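Local coordinates for protein binary enterotoxin of Clostridium perfringens component a (Clostridium perfringens, PDB 5WTZ) that transfers ADP-ribose from NAD+ to actin, acting as the enzymatic component of a binary clostridial enterotoxin, at residues Gln213-Glu217 and Glu293-Tyr298; Asp114-Ile118 and Gly200-Ala204; Tyr315-Lys319 and Lys410-Leu414; Trp22-Lys27 and Ala169-Glu175. All blocks are in the same frame, centred on the assembly; numbering follows the deposited sequence.

Contact 1. Residues Gln213-Glu217 and Glu293-Tyr298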
loop_
_atom_site.group_PDB
_atom_site.type_symbol
_atom_site.label_atom_id
_atom_site.label_comp_id
_atom_site.label_asym_id
_atom_site.label_seq_id
_atom_site.Cartn_x
_atom_site.Cartn_y
_atom_site.Cartn_z
ATOM N N GLN A 213 3.942 -6.453 -5.260
ATOM C CA GLN A 213 2.678 -7.102 -4.951
ATOM C C GLN A 213 1.699 -6.910 -6.100
ATOM O O GLN A 213 1.812 -5.943 -6.854
ATOM C CB GLN A 213 2.084 -6.542 -3.660
ATOM C CG GLN A 213 2.974 -6.709 -2.425
ATOM C CD GLN A 213 2.206 -6.476 -1.143
ATOM O OE1 GLN A 213 1.649 -7.414 -0.556
ATOM N NE2 GLN A 213 2.162 -5.217 -0.693
ATOM N N LEU A 214 0.756 -7.836 -6.240
ATOM C CA LEU A 214 -0.304 -7.702 -7.248
ATOM C C LEU A 214 -1.303 -6.664 -6.741
ATOM O O LEU A 214 -2.003 -6.866 -5.738
ATOM C CB LEU A 214 -0.983 -9.042 -7.529
ATOM C CG LEU A 214 -2.061 -9.071 -8.625
ATOM C CD1 LEU A 214 -1.490 -8.732 -9.985
ATOM C CD2 LEU A 214 -2.766 -10.414 -8.662
ATOM N N ASN A 215 -1.329 -5.532 -7.426
ATOM C CA ASN A 215 -2.060 -4.357 -6.972
ATOM C C ASN A 215 -2.477 -3.577 -8.208
ATOM O O ASN A 215 -1.656 -2.907 -8.828
ATOM C CB ASN A 215 -1.186 -3.507 -6.041
ATOM C CG ASN A 215 -1.935 -2.328 -5.444
ATOM O OD1 ASN A 215 -3.084 -2.042 -5.818
ATOM N ND2 ASN A 215 -1.273 -1.607 -4.537
ATOM N N PHE A 216 -3.745 -3.680 -8.588
ATOM C CA PHE A 216 -4.179 -3.104 -9.859
ATOM C C PHE A 216 -4.287 -1.577 -9.839
ATOM O O PHE A 216 -4.191 -0.947 -10.891
ATOM C CB PHE A 216 -5.516 -3.727 -10.274
ATOM C CG PHE A 216 -5.420 -5.200 -10.505
ATOM C CD1 PHE A 216 -4.525 -5.694 -11.444
ATOM C CD2 PHE A 216 -6.195 -6.088 -9.783
ATOM C CE1 PHE A 216 -4.409 -7.052 -11.658
ATOM C CE2 PHE A 216 -6.081 -7.454 -9.994
ATOM C CZ PHE A 216 -5.186 -7.930 -10.934
ATOM N N GLU A 217 -4.441 -1.003 -8.644
ATOM C CA GLU A 217 -4.689 0.440 -8.455
ATOM C C GLU A 217 -5.774 0.951 -9.428
ATOM O O GLU A 217 -6.956 0.720 -9.157
ATOM C CB GLU A 217 -3.371 1.241 -8.560
ATOM C CG GLU A 217 -2.424 0.879 -7.388
ATOM C CD GLU A 217 -1.237 1.814 -7.209
ATOM O OE1 GLU A 217 -0.830 2.470 -8.182
ATOM O OE2 GLU A 217 -0.714 1.875 -6.084
ATOM N N GLU A 293 -3.526 -16.137 -5.302
ATOM C CA GLU A 293 -2.247 -15.450 -5.098
ATOM C C GLU A 293 -2.502 -14.191 -4.289
ATOM O O GLU A 293 -3.605 -13.620 -4.361
ATOM C CB GLU A 293 -1.596 -15.081 -6.428
ATOM C CG GLU A 293 -2.419 -14.076 -7.239
ATOM C CD GLU A 293 -1.874 -13.880 -8.639
ATOM O OE1 GLU A 293 -0.649 -13.688 -8.773
ATOM O OE2 GLU A 293 -2.666 -13.945 -9.602
ATOM N N ASP A 294 -1.491 -13.751 -3.538
ATOM C CA ASP A 294 -1.598 -12.546 -2.722
ATOM C C ASP A 294 -2.030 -11.402 -3.621
ATOM O O ASP A 294 -1.488 -11.224 -4.721
ATOM C CB ASP A 294 -0.276 -12.196 -2.027
ATOM C CG ASP A 294 0.042 -13.112 -0.837
ATOM O OD1 ASP A 294 -0.419 -14.279 -0.804
ATOM O OD2 ASP A 294 0.785 -12.662 0.059
ATOM N N ILE A 295 -3.017 -10.646 -3.156
ATOM C CA ILE A 295 -3.540 -9.510 -3.905
ATOM C C ILE A 295 -3.815 -8.356 -2.930
ATOM O O ILE A 295 -4.107 -8.571 -1.745
ATOM C CB ILE A 295 -4.824 -9.895 -4.714
ATOM C CG1 ILE A 295 -5.180 -8.808 -5.733
ATOM C CG2 ILE A 295 -5.999 -10.261 -3.800
ATOM C CD1 ILE A 295 -6.222 -9.256 -6.787
ATOM N N ILE A 296 -3.653 -7.135 -3.417
ATOM C CA ILE A 296 -4.086 -5.949 -2.690
ATOM C C ILE A 296 -5.533 -5.615 -3.085
ATOM O O ILE A 296 -5.865 -5.577 -4.271
ATOM C CB ILE A 296 -3.170 -4.735 -2.981
ATOM C CG1 ILE A 296 -1.732 -5.009 -2.498
ATOM C CG2 ILE A 296 -3.771 -3.482 -2.355
ATOM C CD1 ILE A 296 -1.655 -5.516 -1.036
ATOM N N THR A 297 -6.406 -5.389 -2.103
ATOM C CA THR A 297 -7.759 -4.931 -2.411
ATOM C C THR A 297 -8.132 -3.754 -1.495
ATOM O O THR A 297 -7.431 -3.474 -0.533
ATOM C CB THR A 297 -8.791 -6.072 -2.295
ATOM O OG1 THR A 297 -10.017 -5.663 -2.914
ATOM C CG2 THR A 297 -9.018 -6.500 -0.814
ATOM N N TYR A 298 -9.227 -3.067 -1.810
ATOM C CA TYR A 298 -9.564 -1.779 -1.186
ATOM C C TYR A 298 -10.990 -1.712 -0.642
ATOM O O TYR A 298 -11.880 -2.415 -1.100
ATOM C CB TYR A 298 -9.375 -0.634 -2.195
ATOM C CG TYR A 298 -7.975 -0.516 -2.776
ATOM C CD1 TYR A 298 -7.608 -1.246 -3.918
ATOM C CD2 TYR A 298 -7.025 0.317 -2.188
ATOM C CE1 TYR A 298 -6.323 -1.139 -4.450
ATOM C CE2 TYR A 298 -5.740 0.434 -2.711
ATOM C CZ TYR A 298 -5.396 -0.303 -3.823
ATOM O OH TYR A 298 -4.131 -0.170 -4.328
HETATM O O HOH W 1 0.740 -9.931 -4.568
HETATM O O HOH W 2 -1.981 1.267 -3.803
HETATM O O HOH W 3 -5.691 -4.622 -6.768
#

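Contact 2. Residues Asp114-Ile118 and Gly200-Ala204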
loop_
_atom_site.group_PDB
_atom_site.type_symbol
_atom_site.label_atom_id
_atom_site.label_comp_id
_atom_site.label_asym_id
_atom_site.label_seq_id
_atom_site.Cartn_x
_atom_site.Cartn_y
_atom_site.Cartn_z
ATOM N N ASP A 114 20.048 7.259 27.245
ATOM C CA ASP A 114 21.094 7.725 26.340
ATOM C C ASP A 114 20.551 7.762 24.910
ATOM O O ASP A 114 20.144 6.733 24.356
ATOM C CB ASP A 114 22.331 6.823 26.442
ATOM C CG ASP A 114 23.538 7.381 25.707
ATOM O OD1 ASP A 114 23.371 8.305 24.887
ATOM O OD2 ASP A 114 24.664 6.889 25.944
ATOM N N SER A 115 20.546 8.953 24.316
ATOM C CA SER A 115 19.987 9.132 22.980
ATOM C C SER A 115 20.818 8.427 21.906
ATOM O O SER A 115 20.348 8.251 20.790
ATOM C CB SER A 115 19.867 10.621 22.649
ATOM O OG SER A 115 21.148 11.242 22.632
ATOM N N ASN A 116 22.051 8.045 22.235
ATOM C CA ASN A 116 22.889 7.309 21.293
ATOM C C ASN A 116 22.534 5.823 21.248
ATOM O O ASN A 116 23.065 5.076 20.419
ATOM C CB ASN A 116 24.367 7.467 21.640
ATOM C CG ASN A 116 25.004 8.664 20.958
ATOM O OD1 ASN A 116 24.580 9.073 19.879
ATOM N ND2 ASN A 116 26.029 9.232 21.589
ATOM N N ILE A 117 21.626 5.402 22.125
ATOM C CA ILE A 117 21.394 3.974 22.366
ATOM C C ILE A 117 19.939 3.572 22.180
ATOM O O ILE A 117 19.033 4.218 22.700
ATOM C CB ILE A 117 21.880 3.590 23.793
ATOM C CG1 ILE A 117 23.403 3.741 23.872
ATOM C CG2 ILE A 117 21.486 2.174 24.164
ATOM C CD1 ILE A 117 24.024 3.242 25.157
ATOM N N ILE A 118 19.722 2.504 21.417
ATOM C CA ILE A 118 18.377 2.019 21.125
ATOM C C ILE A 118 17.792 1.301 22.338
ATOM O O ILE A 118 18.475 0.519 22.998
ATOM C CB ILE A 118 18.366 1.065 19.897
ATOM C CG1 ILE A 118 18.583 1.843 18.599
ATOM C CG2 ILE A 118 17.058 0.311 19.802
ATOM C CD1 ILE A 118 17.587 2.959 18.374
ATOM N N GLY A 200 28.811 6.930 16.242
ATOM C CA GLY A 200 28.629 6.865 17.684
ATOM C C GLY A 200 27.190 6.675 18.124
ATOM O O GLY A 200 26.911 6.536 19.316
ATOM N N LYS A 201 26.277 6.666 17.159
ATOM C CA LYS A 201 24.850 6.589 17.444
ATOM C C LYS A 201 24.222 5.304 16.914
ATOM O O LYS A 201 24.513 4.862 15.798
ATOM C CB LYS A 201 24.134 7.806 16.847
ATOM C CG LYS A 201 22.630 7.819 17.006
ATOM C CD LYS A 201 22.085 9.146 16.483
ATOM C CE LYS A 201 20.576 9.188 16.497
ATOM N NZ LYS A 201 20.035 8.910 17.855
ATOM N N GLN A 202 23.350 4.710 17.716
ATOM C CA GLN A 202 22.669 3.487 17.307
ATOM C C GLN A 202 21.398 3.752 16.508
ATOM O O GLN A 202 20.594 4.615 16.855
ATOM C CB GLN A 202 22.332 2.629 18.527
ATOM C CG GLN A 202 23.554 2.019 19.189
ATOM C CD GLN A 202 23.202 1.071 20.325
ATOM O OE1 GLN A 202 22.028 0.884 20.653
ATOM N NE2 GLN A 202 24.228 0.475 20.937
ATOM N N TYR A 203 21.222 2.978 15.446
ATOM C CA TYR A 203 20.020 3.028 14.643
ATOM C C TYR A 203 19.480 1.618 14.505
ATOM O O TYR A 203 20.242 0.655 14.537
ATOM C CB TYR A 203 20.303 3.621 13.260
ATOM C CG TYR A 203 20.828 5.039 13.263
ATOM C CD1 TYR A 203 22.191 5.300 13.438
ATOM C CD2 TYR A 203 19.967 6.122 13.078
ATOM C CE1 TYR A 203 22.684 6.607 13.433
ATOM C CE2 TYR A 203 20.451 7.427 13.077
ATOM C CZ TYR A 203 21.809 7.662 13.253
ATOM O OH TYR A 203 22.299 8.951 13.249
ATOM N N ALA A 204 18.168 1.493 14.347
ATOM C CA ALA A 204 17.569 0.211 14.016
ATOM C C ALA A 204 17.751 -0.050 12.521
ATOM O O ALA A 204 17.186 0.667 11.688
ATOM C CB ALA A 204 16.091 0.189 14.401
HETATM O O HOH W 4 21.236 -1.121 22.240
#

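Contact 3. Residues Tyr315-Lys319 and Lys410-Leu414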
loop_
_atom_site.group_PDB
_atom_site.type_symbol
_atom_site.label_atom_id
_atom_site.label_comp_id
_atom_site.label_asym_id
_atom_site.label_seq_id
_atom_site.Cartn_x
_atom_site.Cartn_y
_atom_site.Cartn_z
ATOM N N TYR A 315 -13.586 12.027 14.413
ATOM C CA TYR A 315 -13.632 11.677 12.994
ATOM C C TYR A 315 -13.226 12.877 12.111
ATOM O O TYR A 315 -13.175 12.776 10.887
ATOM C CB TYR A 315 -15.038 11.156 12.656
ATOM C CG TYR A 315 -15.217 10.542 11.282
ATOM C CD1 TYR A 315 -14.392 9.516 10.830
ATOM C CD2 TYR A 315 -16.250 10.972 10.450
ATOM C CE1 TYR A 315 -14.580 8.948 9.571
ATOM C CE2 TYR A 315 -16.445 10.410 9.201
ATOM C CZ TYR A 315 -15.615 9.406 8.767
ATOM O OH TYR A 315 -15.827 8.868 7.517
ATOM N N ASP A 316 -12.923 14.011 12.744
ATOM C CA ASP A 316 -12.464 15.193 12.020
ATOM C C ASP A 316 -10.958 15.125 11.783
ATOM O O ASP A 316 -10.176 15.651 12.575
ATOM C CB ASP A 316 -12.818 16.473 12.787
ATOM C CG ASP A 316 -12.545 17.737 11.979
ATOM O OD1 ASP A 316 -11.955 17.649 10.881
ATOM O OD2 ASP A 316 -12.921 18.825 12.445
ATOM N N PHE A 317 -10.558 14.499 10.682
ATOM C CA PHE A 317 -9.139 14.267 10.409
ATOM C C PHE A 317 -8.452 15.491 9.821
ATOM O O PHE A 317 -7.257 15.454 9.524
ATOM C CB PHE A 317 -8.966 13.070 9.479
ATOM C CG PHE A 317 -9.490 11.790 10.054
ATOM C CD1 PHE A 317 -9.184 11.427 11.360
ATOM C CD2 PHE A 317 -10.310 10.963 9.304
ATOM C CE1 PHE A 317 -9.677 10.245 11.902
ATOM C CE2 PHE A 317 -10.799 9.786 9.832
ATOM C CZ PHE A 317 -10.491 9.430 11.133
ATOM N N ASN A 318 -9.202 16.575 9.667
ATOM C CA ASN A 318 -8.621 17.859 9.286
ATOM C C ASN A 318 -7.847 18.481 10.442
ATOM O O ASN A 318 -7.191 19.510 10.289
ATOM C CB ASN A 318 -9.708 18.819 8.799
ATOM C CG ASN A 318 -10.139 18.535 7.369
ATOM O OD1 ASN A 318 -9.383 17.955 6.592
ATOM N ND2 ASN A 318 -11.356 18.942 7.017
ATOM N N LYS A 319 -7.934 17.845 11.605
ATOM C CA LYS A 319 -7.161 18.251 12.767
ATOM C C LYS A 319 -6.089 17.207 13.085
ATOM O O LYS A 319 -6.389 16.022 13.236
ATOM C CB LYS A 319 -8.091 18.476 13.957
ATOM C CG LYS A 319 -9.179 19.497 13.660
ATOM C CD LYS A 319 -10.083 19.734 14.852
ATOM C CE LYS A 319 -10.973 20.945 14.623
ATOM N NZ LYS A 319 -10.153 22.121 14.224
ATOM N N LYS A 410 -13.563 17.335 0.467
ATOM C CA LYS A 410 -12.598 18.368 0.879
ATOM C C LYS A 410 -12.074 18.096 2.281
ATOM O O LYS A 410 -12.192 18.944 3.174
ATOM C CB LYS A 410 -13.225 19.764 0.827
ATOM C CG LYS A 410 -13.595 20.243 -0.561
ATOM C CD LYS A 410 -14.457 21.495 -0.486
ATOM C CE LYS A 410 -14.949 21.921 -1.857
ATOM N NZ LYS A 410 -13.845 22.419 -2.724
ATOM N N THR A 411 -11.527 16.901 2.472
ATOM C CA THR A 411 -11.075 16.471 3.789
ATOM C C THR A 411 -9.824 15.603 3.741
ATOM O O THR A 411 -9.550 14.911 2.752
ATOM C CB THR A 411 -12.182 15.670 4.516
ATOM O OG1 THR A 411 -11.730 15.278 5.817
ATOM C CG2 THR A 411 -12.479 14.431 3.757
ATOM N N ASN A 412 -9.063 15.630 4.829
ATOM C CA ASN A 412 -8.081 14.588 5.051
ATOM C C ASN A 412 -8.750 13.221 5.159
ATOM O O ASN A 412 -9.793 13.061 5.807
ATOM C CB ASN A 412 -7.265 14.859 6.309
ATOM C CG ASN A 412 -6.214 15.907 6.093
ATOM O OD1 ASN A 412 -5.639 16.006 5.010
ATOM N ND2 ASN A 412 -5.940 16.695 7.124
ATOM N N LYS A 413 -8.137 12.239 4.514
ATOM C CA LYS A 413 -8.591 10.863 4.580
ATOM C C LYS A 413 -7.454 9.966 5.058
ATOM O O LYS A 413 -6.278 10.353 4.976
ATOM C CB LYS A 413 -9.121 10.420 3.218
ATOM C CG LYS A 413 -10.329 11.253 2.758
ATOM C CD LYS A 413 -10.926 10.720 1.462
ATOM C CE LYS A 413 -12.340 11.260 1.252
ATOM N NZ LYS A 413 -12.874 10.948 -0.131
ATOM N N LEU A 414 -7.790 8.785 5.566
ATOM C CA LEU A 414 -6.774 7.854 6.063
ATOM C C LEU A 414 -6.696 6.584 5.234
ATOM O O LEU A 414 -7.665 5.833 5.114
ATOM C CB LEU A 414 -7.039 7.490 7.525
ATOM C CG LEU A 414 -7.086 8.679 8.490
ATOM C CD1 LEU A 414 -7.401 8.223 9.901
ATOM C CD2 LEU A 414 -5.771 9.473 8.462
HETATM O O HOH W 5 -12.220 15.453 8.561
#

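Contact 4. Residues Trp22-Lys27 and Ala169-Glu175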
loop_
_atom_site.group_PDB
_atom_site.type_symbol
_atom_site.label_atom_id
_atom_site.label_comp_id
_atom_site.label_asym_id
_atom_site.label_seq_id
_atom_site.Cartn_x
_atom_site.Cartn_y
_atom_site.Cartn_z
ATOM N N TRP A 22 30.204 4.171 -11.505
ATOM C CA TRP A 22 29.098 3.324 -11.946
ATOM C C TRP A 22 27.859 4.161 -12.246
ATOM O O TRP A 22 27.265 4.038 -13.316
ATOM C CB TRP A 22 28.786 2.269 -10.887
ATOM C CG TRP A 22 27.576 1.440 -11.196
ATOM C CD1 TRP A 22 27.481 0.431 -12.113
ATOM C CD2 TRP A 22 26.291 1.539 -10.577
ATOM N NE1 TRP A 22 26.211 -0.100 -12.106
ATOM C CE2 TRP A 22 25.462 0.562 -11.168
ATOM C CE3 TRP A 22 25.758 2.355 -9.576
ATOM C CZ2 TRP A 22 24.134 0.388 -10.799
ATOM C CZ3 TRP A 22 24.437 2.176 -9.210
ATOM C CH2 TRP A 22 23.642 1.198 -9.820
ATOM N N ALA A 23 27.502 5.040 -11.309
ATOM C CA ALA A 23 26.341 5.902 -11.466
ATOM C C ALA A 23 26.505 6.852 -12.635
ATOM O O ALA A 23 25.531 7.238 -13.273
ATOM C CB ALA A 23 26.098 6.693 -10.206
ATOM N N LYS A 24 27.738 7.244 -12.910
ATOM C CA LYS A 24 27.936 8.363 -13.807
ATOM C C LYS A 24 27.677 8.033 -15.242
ATOM O O LYS A 24 26.961 8.752 -15.943
ATOM C CB LYS A 24 29.334 8.930 -13.649
ATOM C CG LYS A 24 29.139 10.381 -13.506
ATOM C CD LYS A 24 28.314 10.484 -12.259
ATOM C CE LYS A 24 27.763 11.836 -12.111
ATOM N NZ LYS A 24 26.689 12.112 -13.118
ATOM N N LYS A 25 28.267 6.933 -15.666
ATOM C CA LYS A 25 28.076 6.441 -17.006
ATOM C C LYS A 25 26.634 6.124 -17.255
ATOM O O LYS A 25 26.061 6.539 -18.262
ATOM C CB LYS A 25 28.894 5.198 -17.205
ATOM C CG LYS A 25 30.194 5.350 -16.554
ATOM C CD LYS A 25 30.658 4.028 -16.117
ATOM C CE LYS A 25 31.802 4.228 -15.201
ATOM N NZ LYS A 25 32.488 2.971 -14.972
ATOM N N ARG A 26 26.048 5.370 -16.331
ATOM C CA ARG A 26 24.687 4.920 -16.531
ATOM C C ARG A 26 23.768 6.135 -16.523
ATOM O O ARG A 26 22.776 6.159 -17.233
ATOM C CB ARG A 26 24.274 3.876 -15.481
ATOM C CG ARG A 26 24.186 4.369 -14.045
ATOM C CD ARG A 26 24.119 3.185 -13.079
ATOM N NE ARG A 26 23.069 2.235 -13.438
ATOM C CZ ARG A 26 21.811 2.292 -13.009
ATOM N NH1 ARG A 26 21.424 3.262 -12.191
ATOM N NH2 ARG A 26 20.936 1.369 -13.396
ATOM N N LYS A 27 24.132 7.163 -15.765
ATOM C CA LYS A 27 23.377 8.415 -15.770
ATOM C C LYS A 27 23.420 9.097 -17.141
ATOM O O LYS A 27 22.375 9.438 -17.698
ATOM C CB LYS A 27 23.908 9.360 -14.698
ATOM C CG LYS A 27 23.064 10.593 -14.490
ATOM C CD LYS A 27 23.625 11.427 -13.350
ATOM C CE LYS A 27 23.054 12.832 -13.349
ATOM N NZ LYS A 27 24.135 13.848 -13.457
ATOM N N ALA A 169 17.101 4.327 -11.686
ATOM C CA ALA A 169 17.951 5.244 -12.439
ATOM C C ALA A 169 18.899 6.039 -11.541
ATOM O O ALA A 169 18.526 6.455 -10.438
ATOM C CB ALA A 169 17.088 6.183 -13.261
ATOM N N SER A 170 20.128 6.237 -12.018
ATOM C CA SER A 170 21.112 7.067 -11.327
ATOM C C SER A 170 20.881 8.519 -11.716
ATOM O O SER A 170 20.828 8.852 -12.901
ATOM C CB SER A 170 22.546 6.642 -11.666
ATOM O OG SER A 170 22.933 5.477 -10.951
ATOM N N TYR A 171 20.738 9.383 -10.718
ATOM C CA TYR A 171 20.379 10.773 -10.972
ATOM C C TYR A 171 20.782 11.678 -9.806
ATOM O O TYR A 171 21.211 11.201 -8.749
ATOM C CB TYR A 171 18.872 10.883 -11.227
ATOM C CG TYR A 171 18.062 11.076 -9.961
ATOM C CD1 TYR A 171 17.878 10.033 -9.063
ATOM C CD2 TYR A 171 17.493 12.310 -9.660
ATOM C CE1 TYR A 171 17.139 10.206 -7.900
ATOM C CE2 TYR A 171 16.759 12.492 -8.506
ATOM C CZ TYR A 171 16.584 11.439 -7.625
ATOM O OH TYR A 171 15.850 11.627 -6.473
ATOM N N GLY A 172 20.643 12.985 -10.007
ATOM C CA GLY A 172 20.918 13.955 -8.961
ATOM C C GLY A 172 21.770 15.116 -9.438
ATOM O O GLY A 172 22.202 15.140 -10.595
ATOM N N ASN A 173 22.001 16.080 -8.546
ATOM C CA ASN A 173 22.873 17.220 -8.829
ATOM C C ASN A 173 24.245 17.020 -8.214
ATOM O O ASN A 173 25.264 17.160 -8.892
ATOM C CB ASN A 173 22.273 18.528 -8.304
ATOM C CG ASN A 173 20.898 18.818 -8.874
ATOM O OD1 ASN A 173 19.937 19.017 -8.127
ATOM N ND2 ASN A 173 20.797 18.851 -10.199
ATOM N N ASP A 174 24.270 16.726 -6.916
ATOM C CA ASP A 174 25.510 16.343 -6.257
ATOM C C ASP A 174 25.978 15.092 -6.982
ATOM O O ASP A 174 25.268 14.080 -7.041
ATOM C CB ASP A 174 25.306 16.107 -4.754
ATOM C CG ASP A 174 26.594 15.721 -4.029
ATOM O OD1 ASP A 174 27.688 15.827 -4.628
ATOM O OD2 ASP A 174 26.510 15.318 -2.849
ATOM N N GLU A 175 27.174 15.176 -7.549
ATOM C CA GLU A 175 27.600 14.208 -8.534
ATOM C C GLU A 175 28.621 13.239 -7.930
ATOM O O GLU A 175 28.881 12.166 -8.464
ATOM C CB GLU A 175 28.126 14.954 -9.745
ATOM C CG GLU A 175 27.199 14.774 -10.918
ATOM C CD GLU A 175 27.775 15.222 -12.243
ATOM O OE1 GLU A 175 27.289 16.241 -12.771
ATOM O OE2 GLU A 175 28.746 14.589 -12.702
HETATM O O HOH W 6 20.223 5.723 -14.894
#

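Contact 1. Residues Gln213-Glu217 and Glu293-Tyr298
With CG of N215 turned opposite its backbone N (chi1 -175°) and CG of Y298 opposite its carbonyl carbon (chi1 -58°), the two side chains cross at about a right angle, the amide and ring planes 41° apart. Y298 OH donates to N215 OD1 (2.6 Å), in the carbonyl plane and on a lone pair. A water at the edge of the Y298 ring joins OH, N215 ND2 and E217 OE2, and the carboxylate of E217 has a salt bridge to K60 besides. Behind this corner the backbones run roughly parallel. I296 N donates to L214 O over 2.9 Å; one water carries L214 N to D294 O and another carries F216 N to I296 O, so the pairing continues with solvent in place of direct bonds. I295 CD1 lies 3.7 Å from F216 CE2 and 4.1 Å from L214 CD2, beside W226 of helix 220-237. The loop between strand 201-211 and helix 220-237 is thus laid against strand 295-301, an outermost strand of the C-terminal sheet. The side chain of Y298 lies about 7 Å from the bound NAD, and its hydroxyl, donating to N215 OD1 and accepting from the water, should be limited in its rotation.

Contact 2. Residues Asp114-Ile118 and Gly200-Ala204
Q202 grips the end of the D114-I117 turn and the residue after it, once through its backbone and once through its amide. Its N donates to N116 O at 2.7 Å, and its OE1 receives I118 N at 2.9 Å in a nearly straight bond (168°), the donor tilted out of the carbonyl plane. The side chain reaches there because it is extended beyond CG, passing beside N116 O with its CB against I118 CG1. A water gives OE1 a second donor, 2.7 Å away, and makes a longer bond to I118 O. K201, bent only at its last torsion (chi4 56°), brings NZ to S115 O in a weak bond; its charge is met by a salt bridge with E110. Next to it N116 OD1 rests against K201 CB at 3.3 Å, a contact without a hydrogen bond. Inside the turn, D114 OD1 accepts N116 N from above the carboxylate plane, 3.0 Å apart, while I117 N bonds to D114 O. I118 packs on I123 of helix 120-130 and on I195 of the neighbouring strand. The result is an Asx turn overlaid on a type I beta turn, docked just before helix 120-130 on the beginning of strand 201-211 in the N-terminal mixed sheet.

Contact 3. Residues Tyr315-Lys319 and Lys410-Leu414
The F317 ring has L414 CD1 over the centre of one face, 3.5 Å above the plane, and Y315 O toward the rim of the other; N412 O lies at its edge. The methyl makes a CH-pi contact only 14° off the ring normal. F317 sits in a type I beta turn from D316 to K319 that is also an Asx turn, since D316 OD1 accepts N318 N at 3.2 Å, and it leads into helix 320-330 with K319 as N-cap. This turn is pinned to the start of strand 411-420, a central strand of the sheet of the NAD-binding region, and V323 of the helix and L358 of the adjacent strand complete the apolar packing round F317 and L414. A water donates to D316 OD1 and T411 OG1, bridging the turn to the strand, while T411 OG1 itself donates to N412 O. Two asparagines then exchange bonds with the opposing backbone. N318, with CG opposite its carbonyl carbon (chi1 -79°), presents OD1 to N412 N at 2.9 Å in an almost linear bond (173°). In return N412 ND2 reaches F317 O at 3.0 Å, the carbonyl oxygen lying close to the plane of the N412 amide.

Contact 4. Residues Trp22-Lys27 and Ala169-Glu175
S170 OG is held by the guanidinium of R26, whose NH1 donates to it over 3.0 Å at 163°, with the oxygen at the edge of the group and in its plane. Round this bond the helix closes in: A23 CB lies 3.5 Å from S170 OG, and CG and CD of R26 pass along the serine as well. K27 runs over the strand, its CG 3.2 Å from S170 O, a buried carbonyl oxygen for which the model contains no polar partner. Further along, K24 NZ and E175 OE2 form a salt bridge of 3.2 Å, the two side chains crossing at about a right angle, although K24 CE is itself very close to E175 OE2 and K24 NZ faces K27 NZ, another donor, so the placement of these ends is doubtful. All this lies where helix 16-31 crosses strand 168-171 almost perpendicularly, the segment axes 7.4 Å apart at closest and 102° between their directions; the strand is an outermost member of a three-stranded antiparallel sheet, far from the NAD site. R26 is stacked on W22, one turn earlier, consistent with the indole steadying it. R26 CG stands between the backbone N and the carbonyl carbon (chi1 66°), which folds the chain back so that CD sits 3.4 Å above the centre of the indole, and CZ2 of W22 lies against one guanidinium face, toward its rim. NH1 is shared with A168 O, just before the strand segment. A water accepts from S170 N at 2.9 Å. The W22 ring in turn meets F12, while on the other side of the strand the side chain of Y171, its CB directed away from the helix segment, packs on Y45 and I46 of helix 36-61.

In the fold
From the N terminus, contact 4 opens first, in helix 16-31, and contact 2 opens at 114-118 before contact 4 closes at 169-175; contact 2 then closes at 200-204, so the two loops cross. Contact 4 ties helix 16-31 to the three-stranded sheet, contact 2 the loop before helix 120-130 to the five-stranded sheet. Contacts 1 and 3 follow in series. Contact 1 closes a largely helical loop of 75 residues, joining the connection after strand 201-211 to edge strand 295-301. Contact 3 closes a longer loop, back onto strand 411-420 of that same sheet. Contacts 2 and 3, centres 35 Å apart, lock similar pre-helix turns onto matching strands of two sheets with the same 1-3-5-4-2 order, consistent with a repeated ADP-ribosyltransferase fold.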